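Local coordinates for 2,3-dihydroxybenzoate-AMP ligase (Bacillus subtilis, PDB 1MDB), which belongs to the ANL superfamily of AMP-binding enzymes, with a large N-terminal and a small C-terminal domain, and holds adenosine monophosphate in this model, at residues L63-Q68 against L169-V174; L140-Q145 against E161-L166; L211-E216 against M357-E362; D263-I268 against D288-R293; A459-P464 against A524-I529. All blocks are in the same frame, centred on the assembly; numbering follows the deposited sequence.

In the fold
Contacts 1 to 4 lie in the large AMP-binding part of the chain, whereas contact 5 belongs to the small C-terminal domain. Contacts 1 and 2 touch: Leu63 CD1 packs on Leu166 CD1 at 3.9 Å, and contact 2 is nested along the chain inside the loop that contact 1 closes. Contact 4 is likewise nested within contact 3, but their centres are about 32 Å apart. Contact 3 comes near the pocket, with the side chain of Met357 about 7 Å from 2,3-dihydroxy-benzoic acid and about 12 Å from adenosine monophosphate. In contact 5 the side chain of Arg526 lies about 11 Å from adenosine monophosphate, although the centres of contacts 3 and 5 are about 36 Å apart.

Contact 1: L63-Q68 against L169-V174; sequences LAAGFQ and LHTEPV
Leu63 turns CG anti to its backbone N (chi1 180°), and His170 sets CG anti to its own carbonyl carbon (chi1 -56°); from these starting points a methyl group and an imidazole come together. Leu63 CD1 sits over one face of the His170 ring, 4.2 Å from the centroid and displaced toward the rim, as a CH-pi contact. His170 NE2 is hydrogen-bonded to Glu90 OE1 on helix 86-98, which helps fix the ring's rotation. The same Leu63 methyl, CD1, touches Leu169 CB at 3.8 Å. Leu169 in turn reaches Phe67, its CD1 lying 3.9 Å from Phe67 CE2 with the two side chains crossing at about a right angle, while Phe67 leans on Ala94, Leu95 and Leu98.

In the middle the backbones themselves meet. Gly66 CA comes to 3.0 Å from Leu169 O in a CA-H...O contact, and with no side chain on the glycine the carbonyl can settle directly on the helix. At the preceding residue, Ala65 CB touches Thr171 CG2 at 3.3 Å, a tight carbon pair, and Glu172 O at 3.2 Å. Val174 CG2 closes that end, 3.3 Å from Gln68 OE1, with the extended Gln68 chain crossing it obliquely.

A backbone bond between Thr171 and Arg62 adds a polar tie. The Ala65-Gly66 surface of helix 53-70 thus takes the loop between strands 164-165 and 184-189, all within the large AMP-binding domain.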
# COMPACT_ATOMS: atom_id res chain seq x y z
N LEU A 63 -25.74 -6.93 -6.94
CA LEU A 63 -25.48 -5.60 -6.40
C LEU A 63 -25.32 -4.59 -7.54
O LEU A 63 -25.80 -3.46 -7.45
CB LEU A 63 -24.22 -5.60 -5.52
CG LEU A 63 -23.82 -4.25 -4.89
CD1 LEU A 63 -24.99 -3.71 -4.07
CD2 LEU A 63 -22.59 -4.41 -4.01
N ALA A 64 -24.66 -5.01 -8.61
CA ALA A 64 -24.46 -4.13 -9.75
C ALA A 64 -25.83 -3.64 -10.22
O ALA A 64 -26.00 -2.46 -10.55
CB ALA A 64 -23.75 -4.88 -10.88
N ALA A 65 -26.81 -4.54 -10.23
CA ALA A 65 -28.15 -4.18 -10.66
C ALA A 65 -28.72 -3.14 -9.71
O ALA A 65 -29.38 -2.19 -10.13
CB ALA A 65 -29.04 -5.42 -10.71
N GLY A 66 -28.47 -3.33 -8.41
CA GLY A 66 -28.96 -2.37 -7.43
C GLY A 66 -28.31 -1.01 -7.62
O GLY A 66 -28.98 0.02 -7.54
N PHE A 67 -27.00 -1.00 -7.84
CA PHE A 67 -26.25 0.23 -8.07
C PHE A 67 -26.82 0.93 -9.30
O PHE A 67 -27.08 2.13 -9.27
CB PHE A 67 -24.76 -0.08 -8.32
CG PHE A 67 -23.94 -0.34 -7.07
CD1 PHE A 67 -22.73 -1.03 -7.15
CD2 PHE A 67 -24.35 0.12 -5.82
CE1 PHE A 67 -21.94 -1.25 -6.01
CE2 PHE A 67 -23.57 -0.08 -4.67
CZ PHE A 67 -22.36 -0.77 -4.77
N GLN A 68 -27.02 0.18 -10.38
CA GLN A 68 -27.55 0.74 -11.62
C GLN A 68 -28.94 1.32 -11.38
O GLN A 68 -29.24 2.43 -11.80
CB GLN A 68 -27.64 -0.33 -12.70
CG GLN A 68 -28.07 0.22 -14.05
CD GLN A 68 -28.20 -0.86 -15.10
OE1 GLN A 68 -29.08 -1.73 -15.01
NE2 GLN A 68 -27.32 -0.82 -16.10
N LEU A 169 -29.77 -3.06 -1.52
CA LEU A 169 -29.54 -2.75 -2.93
C LEU A 169 -29.56 -3.96 -3.87
O LEU A 169 -29.95 -3.84 -5.03
CB LEU A 169 -28.22 -1.99 -3.08
CG LEU A 169 -28.26 -0.55 -2.58
CD1 LEU A 169 -26.87 0.06 -2.59
CD2 LEU A 169 -29.20 0.25 -3.46
N HIS A 170 -29.15 -5.12 -3.37
CA HIS A 170 -29.14 -6.31 -4.20
C HIS A 170 -30.52 -6.54 -4.79
O HIS A 170 -31.54 -6.42 -4.10
CB HIS A 170 -28.73 -7.53 -3.37
CG HIS A 170 -27.41 -7.37 -2.68
ND1 HIS A 170 -27.21 -6.45 -1.68
CD2 HIS A 170 -26.23 -8.00 -2.86
CE1 HIS A 170 -25.95 -6.51 -1.27
NE2 HIS A 170 -25.33 -7.44 -1.98
N THR A 171 -30.56 -6.87 -6.08
CA THR A 171 -31.81 -7.10 -6.79
C THR A 171 -31.57 -8.10 -7.92
O THR A 171 -30.49 -8.68 -8.03
CB THR A 171 -32.35 -5.78 -7.37
OG1 THR A 171 -33.66 -5.98 -7.91
CG2 THR A 171 -31.43 -5.28 -8.47
N GLU A 172 -32.58 -8.30 -8.75
CA GLU A 172 -32.48 -9.22 -9.88
C GLU A 172 -31.41 -8.74 -10.86
O GLU A 172 -31.39 -7.58 -11.25
CB GLU A 172 -33.82 -9.33 -10.59
CG GLU A 172 -33.95 -10.54 -11.48
CD GLU A 172 -33.63 -11.81 -10.72
OE1 GLU A 172 -34.03 -11.91 -9.55
OE2 GLU A 172 -32.98 -12.71 -11.30
N PRO A 173 -30.50 -9.65 -11.28
CA PRO A 173 -29.44 -9.29 -12.22
C PRO A 173 -30.01 -8.70 -13.51
O PRO A 173 -31.16 -8.96 -13.86
CB PRO A 173 -28.74 -10.63 -12.46
CG PRO A 173 -28.93 -11.34 -11.17
CD PRO A 173 -30.38 -11.05 -10.86
N VAL A 174 -29.20 -7.93 -14.21
CA VAL A 174 -29.64 -7.32 -15.46
C VAL A 174 -28.50 -7.27 -16.47
O VAL A 174 -27.36 -7.60 -16.15
CB VAL A 174 -30.14 -5.88 -15.24
CG1 VAL A 174 -31.34 -5.88 -14.32
CG2 VAL A 174 -29.02 -5.02 -14.66

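Contact 2: L140-Q145 against E161-L166; sequences LARQVQ and EEFLPL
Arg142 reaches from helix 137-147 to three consecutive residues, Glu161, Glu162 and Phe163. From CB its CG is placed anti to the carbonyl carbon (chi1 -64°), where it meets the edge of the Phe163 ring, 3.9 Å from CZ. The chain then runs extended through CD to NE. There the side-on grip begins: NE donates to Glu162 OE2 at 2.9 Å and NH2 donates to Glu162 OE1, also at 2.9 Å. Both carboxylate oxygens use their syn lone pairs. NH2 has a second acceptor in Glu161 OE1 at 2.6 Å, reached in the guanidinium plane through the anti lone pair. At the remaining tip, NH1 gives a hydrogen bond of 2.8 Å to water 1, which donates on to Glu161 OE1. Two carboxylates around one guanidinium probably favour its positive charge, and Arg138, paired with Glu161 OE2, adds a second cation.

Phe163 CE1 lies over one face of the Arg142 guanidinium, 4.1 Å from its plane and offset toward the rim, while Glu162 CG covers the centre of one ring face. Ala141 CB and Gln145 OE1 also border the ring; Gln145 NE2 is bonded to Leu151 O. Behind this surface network, helix 137-147 packs on strand 125-132 through Ala141 and against helix 111-120 through Val144, while the partner segment runs into strand 164-165, which pairs with strand 154-157.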
# COMPACT_ATOMS: atom_id res chain seq x y z
N LEU A 140 -19.22 11.08 9.74
CA LEU A 140 -18.28 11.58 8.75
C LEU A 140 -19.10 11.89 7.49
O LEU A 140 -18.93 12.93 6.85
CB LEU A 140 -17.20 10.53 8.44
CG LEU A 140 -16.26 10.83 7.26
CD1 LEU A 140 -15.63 12.20 7.43
CD2 LEU A 140 -15.18 9.73 7.14
N ALA A 141 -20.01 10.99 7.13
CA ALA A 141 -20.86 11.20 5.96
C ALA A 141 -21.63 12.52 6.11
O ALA A 141 -21.72 13.30 5.17
CB ALA A 141 -21.86 10.04 5.80
N ARG A 142 -22.16 12.75 7.31
CA ARG A 142 -22.91 13.97 7.55
C ARG A 142 -22.03 15.18 7.35
O ARG A 142 -22.46 16.19 6.80
CB ARG A 142 -23.50 13.97 8.97
CG ARG A 142 -24.53 12.87 9.16
CD ARG A 142 -25.25 12.95 10.49
NE ARG A 142 -26.11 11.79 10.66
CZ ARG A 142 -25.75 10.68 11.30
NH1 ARG A 142 -24.55 10.59 11.87
NH2 ARG A 142 -26.57 9.65 11.33
N GLN A 143 -20.78 15.08 7.80
CA GLN A 143 -19.85 16.19 7.63
C GLN A 143 -19.60 16.41 6.14
O GLN A 143 -19.59 17.54 5.66
CB GLN A 143 -18.54 15.89 8.36
CG GLN A 143 -18.66 16.01 9.87
CD GLN A 143 -17.42 15.59 10.61
OE1 GLN A 143 -17.13 16.10 11.69
NE2 GLN A 143 -16.69 14.64 10.05
N VAL A 144 -19.41 15.32 5.41
CA VAL A 144 -19.16 15.45 3.98
C VAL A 144 -20.34 16.10 3.24
O VAL A 144 -20.14 17.07 2.51
CB VAL A 144 -18.81 14.09 3.34
CG1 VAL A 144 -18.55 14.26 1.85
CG2 VAL A 144 -17.56 13.52 4.02
N GLN A 145 -21.56 15.59 3.45
CA GLN A 145 -22.73 16.16 2.78
C GLN A 145 -22.91 17.65 3.05
O GLN A 145 -23.29 18.41 2.14
CB GLN A 145 -24.03 15.44 3.18
CG GLN A 145 -24.25 14.08 2.56
CD GLN A 145 -25.73 13.68 2.56
OE1 GLN A 145 -26.47 14.02 3.47
NE2 GLN A 145 -26.14 12.93 1.53
N GLU A 161 -29.05 4.19 9.17
CA GLU A 161 -29.72 5.35 9.76
C GLU A 161 -30.48 6.06 8.64
O GLU A 161 -31.24 5.41 7.92
CB GLU A 161 -28.70 6.27 10.45
CG GLU A 161 -28.85 6.27 11.98
CD GLU A 161 -27.53 6.41 12.75
OE1 GLU A 161 -26.81 7.42 12.57
OE2 GLU A 161 -27.22 5.50 13.55
N GLU A 162 -30.29 7.37 8.46
CA GLU A 162 -31.02 8.08 7.41
C GLU A 162 -30.48 7.88 5.99
O GLU A 162 -31.07 8.37 5.03
CB GLU A 162 -31.06 9.58 7.69
CG GLU A 162 -29.76 10.32 7.38
CD GLU A 162 -28.89 10.50 8.60
OE1 GLU A 162 -28.76 9.54 9.39
OE2 GLU A 162 -28.33 11.59 8.77
N PHE A 163 -29.37 7.16 5.86
CA PHE A 163 -28.78 6.93 4.55
C PHE A 163 -29.27 5.64 3.89
O PHE A 163 -30.31 5.11 4.28
CB PHE A 163 -27.25 6.95 4.69
CG PHE A 163 -26.72 8.25 5.23
CD1 PHE A 163 -26.10 8.31 6.47
CD2 PHE A 163 -26.87 9.43 4.50
CE1 PHE A 163 -25.64 9.52 6.98
CE2 PHE A 163 -26.42 10.65 5.00
CZ PHE A 163 -25.80 10.69 6.24
N LEU A 164 -28.55 5.14 2.90
CA LEU A 164 -28.98 3.93 2.20
C LEU A 164 -28.28 2.64 2.63
O LEU A 164 -27.06 2.53 2.57
CB LEU A 164 -28.79 4.11 0.69
CG LEU A 164 -29.46 5.32 0.03
CD1 LEU A 164 -29.01 5.42 -1.43
CD2 LEU A 164 -30.98 5.20 0.11
N PRO A 165 -29.06 1.65 3.08
CA PRO A 165 -28.52 0.36 3.52
C PRO A 165 -27.96 -0.40 2.32
O PRO A 165 -28.69 -0.68 1.37
CB PRO A 165 -29.75 -0.35 4.11
CG PRO A 165 -30.64 0.79 4.53
CD PRO A 165 -30.51 1.73 3.37
N LEU A 166 -26.68 -0.71 2.36
CA LEU A 166 -26.07 -1.45 1.27
C LEU A 166 -26.83 -2.74 1.01
O LEU A 166 -27.06 -3.11 -0.14
CB LEU A 166 -24.61 -1.78 1.60
CG LEU A 166 -23.88 -2.67 0.59
CD1 LEU A 166 -23.85 -1.98 -0.78
CD2 LEU A 166 -22.45 -2.93 1.07
O HOH W 1 -24.34 8.27 13.39

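Contact 3: L211-E216 against M357-E362; sequences LKRSVE and MSPYDE
The Arg213 guanidinium meets Met357 at its edge: Met357 O lies close to the plane at NH1, and the carboxyl carbon of Glu216 lies in the plane at a different edge, beside NE and NH2. NH1 donates to Met357 O at 2.7 Å, nearly along the C=O axis (172°). NE and NH2 both point at a single atom, Glu216 OE2, with NH2 the shorter at 2.6 Å. The bend at chi2 (-86°) puts CD 3.9 Å from Ser358 CA; that at chi3 then turns NE.

Deeper in, Met357 SD rests 3.6 Å from Arg213 CB and 3.4 Å from Ser214 OG, whose hydroxyl is hydrogen-bonded to Ser210 O and to Tyr339. Beyond Met357 the chain makes a type I beta turn from Ser358 to Asp361; Ser358 OG accepts from Tyr360 N as an ST turn and is also hydrogen-bonded to Tyr209 OH, and Ser358 N donates to Asp361 OD2.

Chemically, the charge of Arg213 is probably balanced by Glu216 on its own helix, while its third nitrogen is spent on a backbone carbonyl and would polarise it. That ties helix 204-218 to the main chain of Met357, whose side chain lies about 7 Å from 2,3-dihydroxy-benzoic acid.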
# COMPACT_ATOMS: atom_id res chain seq x y z
N LEU A 211 -1.31 -8.24 -11.10
CA LEU A 211 -1.77 -9.31 -10.22
C LEU A 211 -1.19 -10.68 -10.66
O LEU A 211 -0.75 -11.48 -9.82
CB LEU A 211 -3.30 -9.38 -10.22
CG LEU A 211 -4.06 -8.17 -9.65
CD1 LEU A 211 -5.56 -8.36 -9.81
CD2 LEU A 211 -3.71 -7.99 -8.17
N LYS A 212 -1.17 -10.93 -11.96
CA LYS A 212 -0.64 -12.18 -12.49
C LYS A 212 0.84 -12.34 -12.19
O LYS A 212 1.29 -13.43 -11.86
CB LYS A 212 -0.85 -12.27 -14.01
CG LYS A 212 -0.71 -13.69 -14.56
CD LYS A 212 -0.57 -13.72 -16.07
CE LYS A 212 0.83 -13.29 -16.50
NZ LYS A 212 1.02 -13.36 -17.98
N ARG A 213 1.60 -11.26 -12.31
CA ARG A 213 3.03 -11.34 -12.03
C ARG A 213 3.27 -11.53 -10.54
O ARG A 213 4.13 -12.32 -10.14
CB ARG A 213 3.74 -10.08 -12.53
CG ARG A 213 4.20 -10.15 -13.98
CD ARG A 213 5.58 -10.80 -14.11
NE ARG A 213 5.55 -12.26 -13.99
CZ ARG A 213 6.59 -12.99 -13.59
NH1 ARG A 213 7.73 -12.41 -13.27
NH2 ARG A 213 6.48 -14.32 -13.53
N SER A 214 2.50 -10.83 -9.70
CA SER A 214 2.65 -10.96 -8.26
C SER A 214 2.33 -12.39 -7.84
O SER A 214 2.96 -12.94 -6.95
CB SER A 214 1.73 -9.99 -7.53
OG SER A 214 2.02 -8.64 -7.88
N VAL A 215 1.32 -12.98 -8.47
CA VAL A 215 0.93 -14.35 -8.17
C VAL A 215 2.09 -15.31 -8.48
O VAL A 215 2.48 -16.14 -7.65
CB VAL A 215 -0.31 -14.77 -9.00
CG1 VAL A 215 -0.44 -16.29 -9.01
CG2 VAL A 215 -1.58 -14.15 -8.40
N GLU A 216 2.64 -15.18 -9.68
CA GLU A 216 3.76 -16.02 -10.09
C GLU A 216 4.99 -15.79 -9.22
O GLU A 216 5.56 -16.74 -8.69
CB GLU A 216 4.08 -15.75 -11.56
CG GLU A 216 2.96 -16.18 -12.50
CD GLU A 216 3.13 -15.66 -13.90
OE1 GLU A 216 2.34 -16.05 -14.79
OE2 GLU A 216 4.05 -14.85 -14.13
N MET A 357 9.21 -7.01 -10.86
CA MET A 357 8.49 -8.26 -11.04
C MET A 357 8.21 -8.60 -12.50
O MET A 357 7.98 -9.76 -12.83
CB MET A 357 7.16 -8.24 -10.26
CG MET A 357 6.04 -7.43 -10.90
SD MET A 357 4.46 -7.69 -10.00
CE MET A 357 3.58 -6.11 -10.31
N SER A 358 8.25 -7.60 -13.37
CA SER A 358 7.99 -7.81 -14.79
C SER A 358 9.24 -7.71 -15.64
O SER A 358 10.12 -6.89 -15.37
CB SER A 358 6.98 -6.78 -15.30
OG SER A 358 6.87 -6.84 -16.71
N PRO A 359 9.34 -8.55 -16.68
CA PRO A 359 10.51 -8.54 -17.58
C PRO A 359 10.52 -7.25 -18.38
O PRO A 359 11.54 -6.84 -18.92
CB PRO A 359 10.26 -9.75 -18.48
CG PRO A 359 9.39 -10.64 -17.65
CD PRO A 359 8.44 -9.66 -17.02
N TYR A 360 9.36 -6.60 -18.45
CA TYR A 360 9.23 -5.36 -19.20
C TYR A 360 9.30 -4.09 -18.36
O TYR A 360 9.15 -2.99 -18.90
CB TYR A 360 7.95 -5.39 -20.03
CG TYR A 360 7.85 -6.61 -20.93
CD1 TYR A 360 7.29 -7.80 -20.46
CD2 TYR A 360 8.34 -6.58 -22.23
CE1 TYR A 360 7.21 -8.93 -21.28
CE2 TYR A 360 8.27 -7.70 -23.06
CZ TYR A 360 7.70 -8.88 -22.57
OH TYR A 360 7.62 -9.99 -23.38
N ASP A 361 9.52 -4.23 -17.06
CA ASP A 361 9.66 -3.06 -16.18
C ASP A 361 11.01 -2.42 -16.50
O ASP A 361 12.03 -3.09 -16.48
CB ASP A 361 9.65 -3.47 -14.70
CG ASP A 361 8.24 -3.56 -14.11
OD1 ASP A 361 7.43 -2.65 -14.37
OD2 ASP A 361 7.96 -4.53 -13.37
N GLU A 362 11.00 -1.13 -16.79
CA GLU A 362 12.23 -0.41 -17.08
C GLU A 362 12.60 0.48 -15.90
O GLU A 362 11.78 1.27 -15.43
CB GLU A 362 12.06 0.46 -18.32
CG GLU A 362 12.12 -0.29 -19.63
CD GLU A 362 11.71 0.58 -20.79
OE1 GLU A 362 10.49 0.73 -21.03
OE2 GLU A 362 12.61 1.14 -21.46

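Contact 4: D263-I268 against D288-R293; sequences DAFPLI and DAASSR
Phe265 fills the close-packed half of this contact by driving the rim of its ring against the backbone of Ala289 and Ala290. CE2 lies 3.7 Å from Ala290 N, which sits in the ring plane, so the edge of the phenyl group is what meets the partner helix. The same CE2 is 3.9 Å from Ala289 CB, while CZ makes a looser apolar contact with Ala290 CB at 4.3 Å. The CB of Phe265 points toward helix 280-292, and chi1 of -77° sets CG anti to the carbonyl carbon; the ring also forms an edge-to-face pair with Trp286.

Both helices are connections in the parallel part of the large mixed sheet. Helix 261-271 makes the beta-alpha-beta crossover from strand 252-255 to strand 275-278, passing strand 225-228, which Ala264 and Ile268 touch through Leu227; helix 280-292 leads on from strand 275-278 to strand 302-306. Phe265 thus bridges two consecutive crossover helices.

On the more open side Arg293, its chain bent at chi2 and chi3, meets Phe265 and Pro266. Its NE is 3.6 Å from Phe265 CD2, the guanidinium standing 72° from the ring plane. NH2 goes further, to 3.3 Å from Phe265 CB and 3.3 Å from Pro266 CD, apolar neighbours that leave its polar demands to others: NH2 is salt-bridged to Asp295 and NH1 to Asp262. On the exposed turn just before it, Ser292 OG donates to Ala289 O at 3.3 Å, a carbonyl that also receives Ser292 N and Arg293 N.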
# COMPACT_ATOMS: atom_id res chain seq x y z
N ASP A 263 -5.28 -9.61 17.34
CA ASP A 263 -6.29 -10.04 16.39
C ASP A 263 -5.77 -11.02 15.35
O ASP A 263 -6.41 -12.03 15.06
CB ASP A 263 -6.91 -8.84 15.67
CG ASP A 263 -7.87 -8.07 16.56
OD1 ASP A 263 -8.60 -8.72 17.33
OD2 ASP A 263 -7.90 -6.82 16.46
N ALA A 264 -4.59 -10.73 14.80
CA ALA A 264 -3.98 -11.54 13.75
C ALA A 264 -3.43 -12.92 14.14
O ALA A 264 -3.62 -13.89 13.40
CB ALA A 264 -2.87 -10.74 13.07
N PHE A 265 -2.73 -13.01 15.26
CA PHE A 265 -2.15 -14.29 15.68
C PHE A 265 -3.17 -15.42 15.80
O PHE A 265 -2.99 -16.47 15.19
CB PHE A 265 -1.36 -14.11 16.99
CG PHE A 265 -0.01 -13.46 16.80
CD1 PHE A 265 0.26 -12.69 15.67
CD2 PHE A 265 0.99 -13.60 17.76
CE1 PHE A 265 1.49 -12.06 15.49
CE2 PHE A 265 2.23 -12.97 17.60
CZ PHE A 265 2.48 -12.20 16.46
N PRO A 266 -4.25 -15.22 16.57
CA PRO A 266 -5.24 -16.30 16.69
C PRO A 266 -5.73 -16.72 15.30
O PRO A 266 -5.90 -17.90 15.02
CB PRO A 266 -6.35 -15.66 17.52
CG PRO A 266 -5.60 -14.68 18.37
CD PRO A 266 -4.63 -14.06 17.40
N LEU A 267 -5.93 -15.73 14.44
CA LEU A 267 -6.40 -15.97 13.07
C LEU A 267 -5.39 -16.79 12.28
O LEU A 267 -5.75 -17.63 11.46
CB LEU A 267 -6.64 -14.62 12.37
CG LEU A 267 -8.05 -14.12 12.07
CD1 LEU A 267 -9.12 -14.95 12.77
CD2 LEU A 267 -8.13 -12.66 12.46
N ILE A 268 -4.11 -16.54 12.51
CA ILE A 268 -3.08 -17.27 11.79
C ILE A 268 -3.09 -18.74 12.22
O ILE A 268 -3.00 -19.64 11.38
CB ILE A 268 -1.69 -16.65 12.05
CG1 ILE A 268 -1.66 -15.23 11.47
CG2 ILE A 268 -0.60 -17.50 11.41
CD1 ILE A 268 -0.36 -14.48 11.67
N ASP A 288 8.10 -8.49 18.46
CA ASP A 288 8.08 -8.46 19.92
C ASP A 288 7.02 -9.43 20.41
O ASP A 288 7.26 -10.27 21.28
CB ASP A 288 7.73 -7.07 20.47
CG ASP A 288 8.86 -6.08 20.33
OD1 ASP A 288 8.72 -4.96 20.86
OD2 ASP A 288 9.89 -6.41 19.70
N ALA A 289 5.83 -9.30 19.84
CA ALA A 289 4.70 -10.13 20.23
C ALA A 289 4.99 -11.62 20.03
O ALA A 289 4.69 -12.43 20.90
CB ALA A 289 3.46 -9.72 19.44
N ALA A 290 5.58 -11.97 18.90
CA ALA A 290 5.86 -13.37 18.61
C ALA A 290 6.76 -14.03 19.65
O ALA A 290 6.84 -15.26 19.73
CB ALA A 290 6.49 -13.51 17.23
N SER A 291 7.43 -13.22 20.46
CA SER A 291 8.32 -13.73 21.49
C SER A 291 7.64 -13.81 22.85
O SER A 291 8.13 -14.46 23.76
CB SER A 291 9.58 -12.86 21.57
OG SER A 291 10.22 -12.78 20.31
N SER A 292 6.50 -13.14 23.00
CA SER A 292 5.79 -13.16 24.27
C SER A 292 4.46 -13.91 24.16
O SER A 292 3.88 -14.31 25.17
CB SER A 292 5.53 -11.73 24.74
OG SER A 292 4.66 -11.06 23.85
N ARG A 293 3.97 -14.08 22.93
CA ARG A 293 2.71 -14.78 22.69
C ARG A 293 2.96 -16.28 22.52
O ARG A 293 4.04 -16.69 22.09
CB ARG A 293 2.04 -14.23 21.44
CG ARG A 293 1.70 -12.74 21.49
CD ARG A 293 0.23 -12.50 21.81
NE ARG A 293 -0.64 -13.24 20.90
CZ ARG A 293 -1.97 -13.19 20.92
NH1 ARG A 293 -2.60 -12.42 21.80
NH2 ARG A 293 -2.67 -13.91 20.06

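Contact 5: A459-P464 against A524-I529; sequences AMVSMP and ALREAI
Val461 and Leu525 meet at the heart of an alpha/beta packing in the small C-terminal domain, where helix 522-534 lies against strand 455-465, an outer strand of a three-stranded mixed sheet. The axes of the segments 459-464 and 524-529 approach to 7.9 Å and run in broadly the same sense, 43° apart.

Apolar contacts carry most of it. Val461 CG1 packs on Leu525 CB at 3.9 Å, the two side chains crossing at about a right angle. Toward the start of the strand segment, Leu525 CD1 presses on Ala459 CB at 3.5 Å, closer than carbon pairs usually come. At the other end, Ile529 has CG1 anti to its backbone N (chi1 -178°), and this branch reaches Met463 CB at 3.7 Å; its CG2 lies by Ser462 O. Cys473 on strand 469-478 also touches Ile529, so the isoleucine spans two strands of the sheet.

Arg526 supplies contacts of mixed character. The aliphatic part of its chain lies on the strand, CG beside Val461 CB and CD beside Ser462 OG. Its NH1 forms a salt bridge with Asp431.

Water-mediated bonds supply the polar links between the two segments. Water 2 accepts from Ser462 N at 3.0 Å and from Arg526 NH1 at 3.0 Å. Water 3 joins backbone to backbone, donating one hydrogen to Ser462 O at 2.9 Å and the other to Arg526 O at 2.8 Å.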
# COMPACT_ATOMS: atom_id res chain seq x y z
N ALA A 459 13.20 6.44 14.06
CA ALA A 459 12.93 7.21 12.86
C ALA A 459 13.72 8.51 12.98
O ALA A 459 13.48 9.31 13.88
CB ALA A 459 11.45 7.51 12.73
N MET A 460 14.67 8.70 12.08
CA MET A 460 15.52 9.89 12.09
C MET A 460 15.10 10.90 11.04
O MET A 460 15.00 10.56 9.85
CB MET A 460 16.97 9.47 11.88
CG MET A 460 17.96 10.61 11.76
SD MET A 460 19.62 9.92 11.55
CE MET A 460 20.64 11.29 12.00
N VAL A 461 14.88 12.14 11.47
CA VAL A 461 14.47 13.18 10.55
C VAL A 461 15.29 14.46 10.70
O VAL A 461 16.02 14.65 11.68
CB VAL A 461 12.96 13.52 10.74
CG1 VAL A 461 12.12 12.25 10.58
CG2 VAL A 461 12.72 14.13 12.10
N SER A 462 15.17 15.34 9.72
CA SER A 462 15.88 16.60 9.77
C SER A 462 15.12 17.56 10.69
O SER A 462 13.92 17.38 10.94
CB SER A 462 15.95 17.21 8.38
OG SER A 462 14.65 17.58 7.95
N MET A 463 15.83 18.55 11.19
CA MET A 463 15.24 19.59 12.03
C MET A 463 15.99 20.87 11.66
O MET A 463 17.17 20.82 11.32
CB MET A 463 15.40 19.29 13.53
CG MET A 463 16.82 19.44 14.08
SD MET A 463 16.87 19.13 15.87
CE MET A 463 18.55 19.62 16.29
N PRO A 464 15.30 22.01 11.71
CA PRO A 464 15.88 23.32 11.37
C PRO A 464 17.07 23.76 12.24
O PRO A 464 17.14 23.45 13.42
CB PRO A 464 14.69 24.28 11.54
CG PRO A 464 13.48 23.39 11.28
CD PRO A 464 13.87 22.13 12.03
N ALA A 524 5.28 14.13 9.51
CA ALA A 524 4.67 14.46 10.79
C ALA A 524 5.76 14.63 11.85
O ALA A 524 5.68 15.52 12.70
CB ALA A 524 3.70 13.37 11.21
N LEU A 525 6.77 13.77 11.79
CA LEU A 525 7.88 13.83 12.73
C LEU A 525 8.66 15.12 12.54
O LEU A 525 9.13 15.73 13.51
CB LEU A 525 8.80 12.62 12.57
CG LEU A 525 8.24 11.32 13.13
CD1 LEU A 525 9.21 10.16 12.84
CD2 LEU A 525 8.02 11.47 14.63
N ARG A 526 8.82 15.55 11.30
CA ARG A 526 9.53 16.80 11.05
C ARG A 526 8.76 17.97 11.68
O ARG A 526 9.34 18.85 12.31
CB ARG A 526 9.70 17.02 9.55
CG ARG A 526 10.86 16.23 8.94
CD ARG A 526 11.19 16.72 7.54
NE ARG A 526 10.16 16.38 6.56
CZ ARG A 526 10.04 15.19 5.99
NH1 ARG A 526 10.87 14.20 6.30
NH2 ARG A 526 9.08 14.98 5.10
N GLU A 527 7.44 17.96 11.51
CA GLU A 527 6.58 19.00 12.06
C GLU A 527 6.68 19.03 13.58
O GLU A 527 6.74 20.09 14.18
CB GLU A 527 5.12 18.76 11.67
CG GLU A 527 4.80 19.02 10.20
CD GLU A 527 3.35 18.69 9.85
OE1 GLU A 527 2.46 18.95 10.69
OE2 GLU A 527 3.12 18.20 8.72
N ALA A 528 6.68 17.85 14.19
CA ALA A 528 6.75 17.74 15.63
C ALA A 528 8.07 18.26 16.20
O ALA A 528 8.08 18.92 17.23
CB ALA A 528 6.52 16.29 16.06
N ILE A 529 9.19 17.97 15.54
CA ILE A 529 10.46 18.47 16.06
C ILE A 529 10.56 19.96 15.75
O ILE A 529 11.06 20.75 16.56
CB ILE A 529 11.70 17.71 15.45
CG1 ILE A 529 12.99 18.25 16.07
CG2 ILE A 529 11.77 17.90 13.94
CD1 ILE A 529 13.13 17.98 17.55
O HOH W 2 13.63 14.15 7.43
O HOH W 3 11.85 19.34 11.10